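Major capsid protein (Paramecium bursaria Chlorella virus 1, PDB 5TIP) self-assembles as trimers into the large icosahedral shell of the virus, carrying glycans added in the host on its surface. Local coordinates at residues L75-P87 with L178-S190. Residues are numbered along the deposited sequence; the frame is centred on the assembly and turned at random.
Sequences LTKGGNGGTTYYP and LASQVQGVNYNGS. With FUC (alpha-L-fucopyranose), chain F; GLA (alpha-D-galactopyranose), chain B; XYP (beta-D-xylopyranose), chain C.
Gln183 reaches back to the backbone of Thr83 with the end of its side chain. Its CG lies anti to the backbone N (chi1 165°), and a bend at chi2 brings the amide alongside the Thr83 carbonyl. NE2 donates to Thr83 O at 3.2 Å, in the carbonyl plane on a lone pair, and Thr83 O in turn lies close to the amide plane of Gln183. The other end of the amide, OE1, accepts from Gly189 N at 2.7 Å, so both ends of the group are engaged and its rotation is fixed. Gly184 packs against the same Thr83 carbonyl through its CA. Thr84 CG2 packs against Gln183 O (3.6 Å) and Gly184 CA, while its hydroxyl bonds to Asp133. The carbonyl of Gly184 accepts a backbone hydrogen bond from Gly78 N at 2.8 Å. Water 1 donates to the same oxygen and to Thr83 OG1, and accepts from Lys77 NZ and Gly79 N. Water 2 joins Tyr85 N to Gln183 O. The apolar part centres on Pro87, at the start of helix 87-91. Its CB touches Val182 CG1 at 3.6 Å and Val185 CG2 at 3.8 Å. Beyond the contact, the type II turn from Asn80 to Thr83 meets glycan: Gly81 N donates to xylose O2 at 2.9 Å, and galactose O6 donates to Gly82 O. The contact joins the loops after strands 65-76 and 172-178 in the N-terminal jelly roll of this double jelly-roll capsid protein. Water 1, the Gln183 amide and the Thr83 OG1-Asn80 O hydrogen bond probably help hold the turn that lies against the glycan.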
loop_
_atom_site.group_PDB
_atom_site.type_symbol
_atom_site.label_atom_id
_atom_site.label_comp_id
_atom_site.label_asym_id
_atom_site.label_seq_id
_atom_site.Cartn_x
_atom_site.Cartn_y
_atom_site.Cartn_z
ATOM N N LEU A 75 -6.432 -16.937 23.805
ATOM C CA LEU A 75 -7.844 -17.289 23.786
ATOM C C LEU A 75 -8.040 -18.648 23.130
ATOM O O LEU A 75 -7.248 -19.070 22.283
ATOM C CB LEU A 75 -8.673 -16.238 23.038
ATOM C CG LEU A 75 -8.564 -14.791 23.518
ATOM C CD1 LEU A 75 -9.409 -13.873 22.651
ATOM C CD2 LEU A 75 -8.993 -14.694 24.965
ATOM N N THR A 76 -9.108 -19.328 23.539
ATOM C CA THR A 76 -9.539 -20.586 22.941
ATOM C C THR A 76 -10.936 -20.383 22.376
ATOM O O THR A 76 -11.851 -19.995 23.108
ATOM C CB THR A 76 -9.527 -21.721 23.967
ATOM O OG1 THR A 76 -8.188 -21.938 24.428
ATOM C CG2 THR A 76 -10.058 -23.005 23.350
ATOM N N LYS A 77 -11.100 -20.636 21.079
ATOM C CA LYS A 77 -12.376 -20.380 20.427
ATOM C C LYS A 77 -13.345 -21.527 20.681
ATOM O O LYS A 77 -12.947 -22.692 20.772
ATOM C CB LYS A 77 -12.181 -20.171 18.922
ATOM C CG LYS A 77 -11.758 -21.410 18.146
ATOM C CD LYS A 77 -11.097 -21.040 16.822
ATOM C CE LYS A 77 -11.963 -20.106 15.992
ATOM N NZ LYS A 77 -13.231 -20.743 15.546
ATOM N N GLY A 78 -14.625 -21.183 20.817
ATOM C CA GLY A 78 -15.672 -22.152 21.076
ATOM C C GLY A 78 -16.588 -22.440 19.913
ATOM O O GLY A 78 -17.608 -23.123 20.103
ATOM N N GLY A 79 -16.281 -21.949 18.711
ATOM C CA GLY A 79 -17.068 -22.238 17.532
ATOM C C GLY A 79 -16.172 -22.609 16.363
ATOM O O GLY A 79 -14.945 -22.623 16.475
ATOM N N ASN A 80 -16.818 -22.901 15.236
ATOM C CA ASN A 80 -16.087 -23.322 14.047
ATOM C C ASN A 80 -15.702 -22.130 13.179
ATOM O O ASN A 80 -15.490 -21.025 13.690
ATOM C CB ASN A 80 -16.911 -24.331 13.247
ATOM C CG ASN A 80 -17.032 -25.667 13.952
ATOM O OD1 ASN A 80 -16.072 -26.156 14.549
ATOM N ND2 ASN A 80 -18.217 -26.263 13.893
ATOM N N GLY A 81 -15.610 -22.343 11.870
ATOM C CA GLY A 81 -15.141 -21.289 10.988
ATOM C C GLY A 81 -16.145 -20.154 10.882
ATOM O O GLY A 81 -17.351 -20.369 10.755
ATOM N N GLY A 82 -15.631 -18.928 10.945
ATOM C CA GLY A 82 -16.466 -17.758 10.772
ATOM C C GLY A 82 -17.360 -17.424 11.941
ATOM O O GLY A 82 -18.391 -16.773 11.753
ATOM N N THR A 83 -17.002 -17.849 13.152
ATOM C CA THR A 83 -17.819 -17.593 14.330
ATOM C C THR A 83 -17.210 -16.549 15.256
ATOM O O THR A 83 -17.753 -16.302 16.337
ATOM C CB THR A 83 -18.063 -18.894 15.098
ATOM O OG1 THR A 83 -16.806 -19.482 15.454
ATOM C CG2 THR A 83 -18.857 -19.872 14.246
ATOM N N THR A 84 -16.101 -15.929 14.863
ATOM C CA THR A 84 -15.489 -14.859 15.636
ATOM C C THR A 84 -15.256 -13.658 14.732
ATOM O O THR A 84 -15.092 -13.797 13.516
ATOM C CB THR A 84 -14.158 -15.290 16.270
ATOM O OG1 THR A 84 -13.260 -15.735 15.247
ATOM C CG2 THR A 84 -14.379 -16.415 17.271
ATOM N N TYR A 85 -15.245 -12.470 15.338
ATOM C CA TYR A 85 -14.992 -11.226 14.611
ATOM C C TYR A 85 -14.152 -10.326 15.511
ATOM O O TYR A 85 -14.692 -9.636 16.382
ATOM C CB TYR A 85 -16.295 -10.546 14.203
ATOM C CG TYR A 85 -16.111 -9.388 13.247
ATOM C CD1 TYR A 85 -15.657 -9.601 11.952
ATOM C CD2 TYR A 85 -16.402 -8.086 13.632
ATOM C CE1 TYR A 85 -15.490 -8.551 11.070
ATOM C CE2 TYR A 85 -16.237 -7.027 12.754
ATOM C CZ TYR A 85 -15.782 -7.267 11.475
ATOM O OH TYR A 85 -15.616 -6.221 10.596
ATOM N N TYR A 86 -12.840 -10.333 15.287
ATOM C CA TYR A 86 -11.886 -9.556 16.071
ATOM C C TYR A 86 -12.090 -9.744 17.579
ATOM O O TYR A 86 -12.324 -8.772 18.302
ATOM C CB TYR A 86 -11.962 -8.081 15.699
ATOM C CG TYR A 86 -11.548 -7.782 14.274
ATOM C CD1 TYR A 86 -10.227 -7.503 13.959
ATOM C CD2 TYR A 86 -12.479 -7.784 13.244
ATOM C CE1 TYR A 86 -9.843 -7.231 12.657
ATOM C CE2 TYR A 86 -12.105 -7.514 11.939
ATOM C CZ TYR A 86 -10.785 -7.238 11.651
ATOM O OH TYR A 86 -10.407 -6.968 10.353
ATOM N N PRO A 87 -12.002 -10.981 18.080
ATOM C CA PRO A 87 -12.303 -11.198 19.505
ATOM C C PRO A 87 -11.281 -10.570 20.436
ATOM O O PRO A 87 -11.654 -10.063 21.501
ATOM C CB PRO A 87 -12.323 -12.728 19.622
ATOM C CG PRO A 87 -11.418 -13.192 18.539
ATOM C CD PRO A 87 -11.621 -12.233 17.402
ATOM N N LEU A 178 -11.827 -5.449 30.596
ATOM C CA LEU A 178 -12.045 -6.583 29.711
ATOM C C LEU A 178 -13.528 -6.767 29.434
ATOM O O LEU A 178 -14.368 -6.582 30.320
ATOM C CB LEU A 178 -11.469 -7.865 30.310
ATOM C CG LEU A 178 -9.964 -7.886 30.554
ATOM C CD1 LEU A 178 -9.529 -9.299 30.890
ATOM C CD2 LEU A 178 -9.216 -7.352 29.342
ATOM N N ALA A 179 -13.843 -7.126 28.193
ATOM C CA ALA A 179 -15.228 -7.365 27.820
ATOM C C ALA A 179 -15.778 -8.567 28.576
ATOM O O ALA A 179 -15.040 -9.473 28.973
ATOM C CB ALA A 179 -15.343 -7.591 26.312
ATOM N N SER A 180 -17.094 -8.566 28.779
ATOM C CA SER A 180 -17.727 -9.658 29.507
ATOM C C SER A 180 -18.024 -10.835 28.588
ATOM O O SER A 180 -17.722 -11.986 28.922
ATOM C CB SER A 180 -19.008 -9.163 30.178
ATOM O OG SER A 180 -18.733 -8.084 31.053
ATOM N N GLN A 181 -18.606 -10.563 27.423
ATOM C CA GLN A 181 -19.035 -11.602 26.498
ATOM C C GLN A 181 -18.395 -11.352 25.142
ATOM O O GLN A 181 -18.540 -10.263 24.578
ATOM C CB GLN A 181 -20.561 -11.621 26.372
ATOM C CG GLN A 181 -21.283 -11.633 27.711
ATOM C CD GLN A 181 -22.786 -11.742 27.567
ATOM O OE1 GLN A 181 -23.321 -11.675 26.461
ATOM N NE2 GLN A 181 -23.476 -11.923 28.688
ATOM N N VAL A 182 -17.693 -12.357 24.622
ATOM C CA VAL A 182 -16.997 -12.265 23.342
ATOM C C VAL A 182 -17.500 -13.391 22.448
ATOM O O VAL A 182 -17.346 -14.573 22.782
ATOM C CB VAL A 182 -15.471 -12.328 23.507
ATOM C CG1 VAL A 182 -14.799 -12.224 22.155
ATOM C CG2 VAL A 182 -14.991 -11.216 24.428
ATOM N N GLN A 183 -18.091 -13.017 21.310
ATOM C CA GLN A 183 -18.706 -13.980 20.404
ATOM C C GLN A 183 -17.681 -14.979 19.888
ATOM O O GLN A 183 -16.572 -14.614 19.489
ATOM C CB GLN A 183 -19.377 -13.253 19.237
ATOM C CG GLN A 183 -19.728 -14.157 18.070
ATOM C CD GLN A 183 -20.727 -15.234 18.447
ATOM O OE1 GLN A 183 -21.629 -15.009 19.252
ATOM N NE2 GLN A 183 -20.567 -16.415 17.863
ATOM N N GLY A 184 -18.062 -16.253 19.902
ATOM C CA GLY A 184 -17.197 -17.314 19.446
ATOM C C GLY A 184 -16.089 -17.693 20.401
ATOM O O GLY A 184 -15.313 -18.606 20.088
ATOM N N VAL A 185 -15.996 -17.051 21.564
ATOM C CA VAL A 185 -14.954 -17.371 22.539
ATOM C C VAL A 185 -15.571 -17.896 23.830
ATOM O O VAL A 185 -15.298 -19.035 24.226
ATOM C CB VAL A 185 -14.054 -16.149 22.792
ATOM C CG1 VAL A 185 -13.147 -16.378 23.986
ATOM C CG2 VAL A 185 -13.176 -15.898 21.574
ATOM N N ASN A 186 -16.400 -17.079 24.495
ATOM C CA ASN A 186 -17.128 -17.532 25.682
ATOM C C ASN A 186 -18.646 -17.414 25.543
ATOM O O ASN A 186 -19.364 -17.896 26.430
ATOM C CB ASN A 186 -16.652 -16.801 26.964
ATOM C CG ASN A 186 -17.080 -15.361 27.032
ATOM O OD1 ASN A 186 -17.280 -14.707 26.019
ATOM N ND2 ASN A 186 -17.238 -14.852 28.255
ATOM N N TYR A 187 -19.165 -16.830 24.453
ATOM C CA TYR A 187 -20.606 -16.793 24.202
ATOM C C TYR A 187 -20.857 -17.111 22.733
ATOM O O TYR A 187 -20.011 -16.862 21.864
ATOM C CB TYR A 187 -21.250 -15.440 24.539
ATOM C CG TYR A 187 -21.636 -15.300 26.000
ATOM C CD1 TYR A 187 -20.678 -15.069 26.954
ATOM C CD2 TYR A 187 -22.959 -15.392 26.425
ATOM C CE1 TYR A 187 -21.000 -14.956 28.298
ATOM C CE2 TYR A 187 -23.292 -15.270 27.775
ATOM C CZ TYR A 187 -22.313 -15.052 28.694
ATOM O OH TYR A 187 -22.686 -14.940 30.011
ATOM N N ASN A 188 -22.036 -17.670 22.452
ATOM C CA ASN A 188 -22.494 -17.924 21.078
ATOM C C ASN A 188 -23.838 -17.210 20.968
ATOM O O ASN A 188 -24.879 -17.766 21.346
ATOM C CB ASN A 188 -22.636 -19.404 20.763
ATOM C CG ASN A 188 -23.115 -19.640 19.342
ATOM O OD1 ASN A 188 -23.002 -18.747 18.503
ATOM N ND2 ASN A 188 -23.643 -20.824 19.064
ATOM N N GLY A 189 -23.816 -15.993 20.453
ATOM C CA GLY A 189 -25.022 -15.191 20.480
ATOM C C GLY A 189 -25.250 -14.757 21.906
ATOM O O GLY A 189 -24.378 -14.141 22.535
ATOM N N SER A 190 -26.416 -15.100 22.445
ATOM C CA SER A 190 -26.757 -14.795 23.826
ATOM C C SER A 190 -26.484 -15.952 24.772
ATOM O O SER A 190 -26.603 -15.769 25.985
ATOM C CB SER A 190 -28.227 -14.381 23.948
ATOM O OG SER A 190 -29.095 -15.363 23.412
HETATM C C1 FUC F . -17.389 -20.062 7.091
HETATM C C2 FUC F . -18.479 -21.121 7.157
HETATM C C3 FUC F . -18.146 -22.222 6.158
HETATM C C4 FUC F . -16.773 -22.799 6.486
HETATM C C5 FUC F . -15.751 -21.667 6.508
HETATM C C6 FUC F . -14.364 -22.184 6.868
HETATM O O2 FUC F . -19.748 -20.536 6.853
HETATM O O3 FUC F . -19.147 -23.245 6.177
HETATM O O4 FUC F . -16.834 -23.455 7.758
HETATM O O5 FUC F . -16.157 -20.680 7.455
HETATM C C1 GLA B . -20.856 -20.945 7.666
HETATM C C2 GLA B . -22.010 -20.264 6.939
HETATM C C3 GLA B . -21.989 -18.763 7.186
HETATM C C4 GLA B . -21.919 -18.474 8.679
HETATM C C5 GLA B . -20.776 -19.248 9.325
HETATM C C6 GLA B . -20.762 -19.024 10.831
HETATM O O2 GLA B . -21.912 -20.517 5.533
HETATM O O3 GLA B . -23.169 -18.171 6.638
HETATM O O4 GLA B . -23.155 -18.842 9.300
HETATM O O5 GLA B . -20.917 -20.642 9.057
HETATM O O6 GLA B . -20.863 -17.624 11.107
HETATM C C1 XYP C . -16.359 -24.780 7.697
HETATM C C2 XYP C . -16.443 -25.195 9.161
HETATM C C3 XYP C . -16.276 -26.704 9.292
HETATM C C4 XYP C . -17.237 -27.426 8.356
HETATM C C5 XYP C . -17.135 -26.866 6.942
HETATM O O2 XYP C . -15.421 -24.530 9.912
HETATM O O3 XYP C . -16.531 -27.099 10.643
HETATM O O4 XYP C . -16.937 -28.827 8.344
HETATM O O5 XYP C . -17.383 -25.462 6.978
HETATM O O HOH W 1 -15.100 -19.664 17.477
HETATM O O HOH W 2 -15.681 -12.449 18.268
#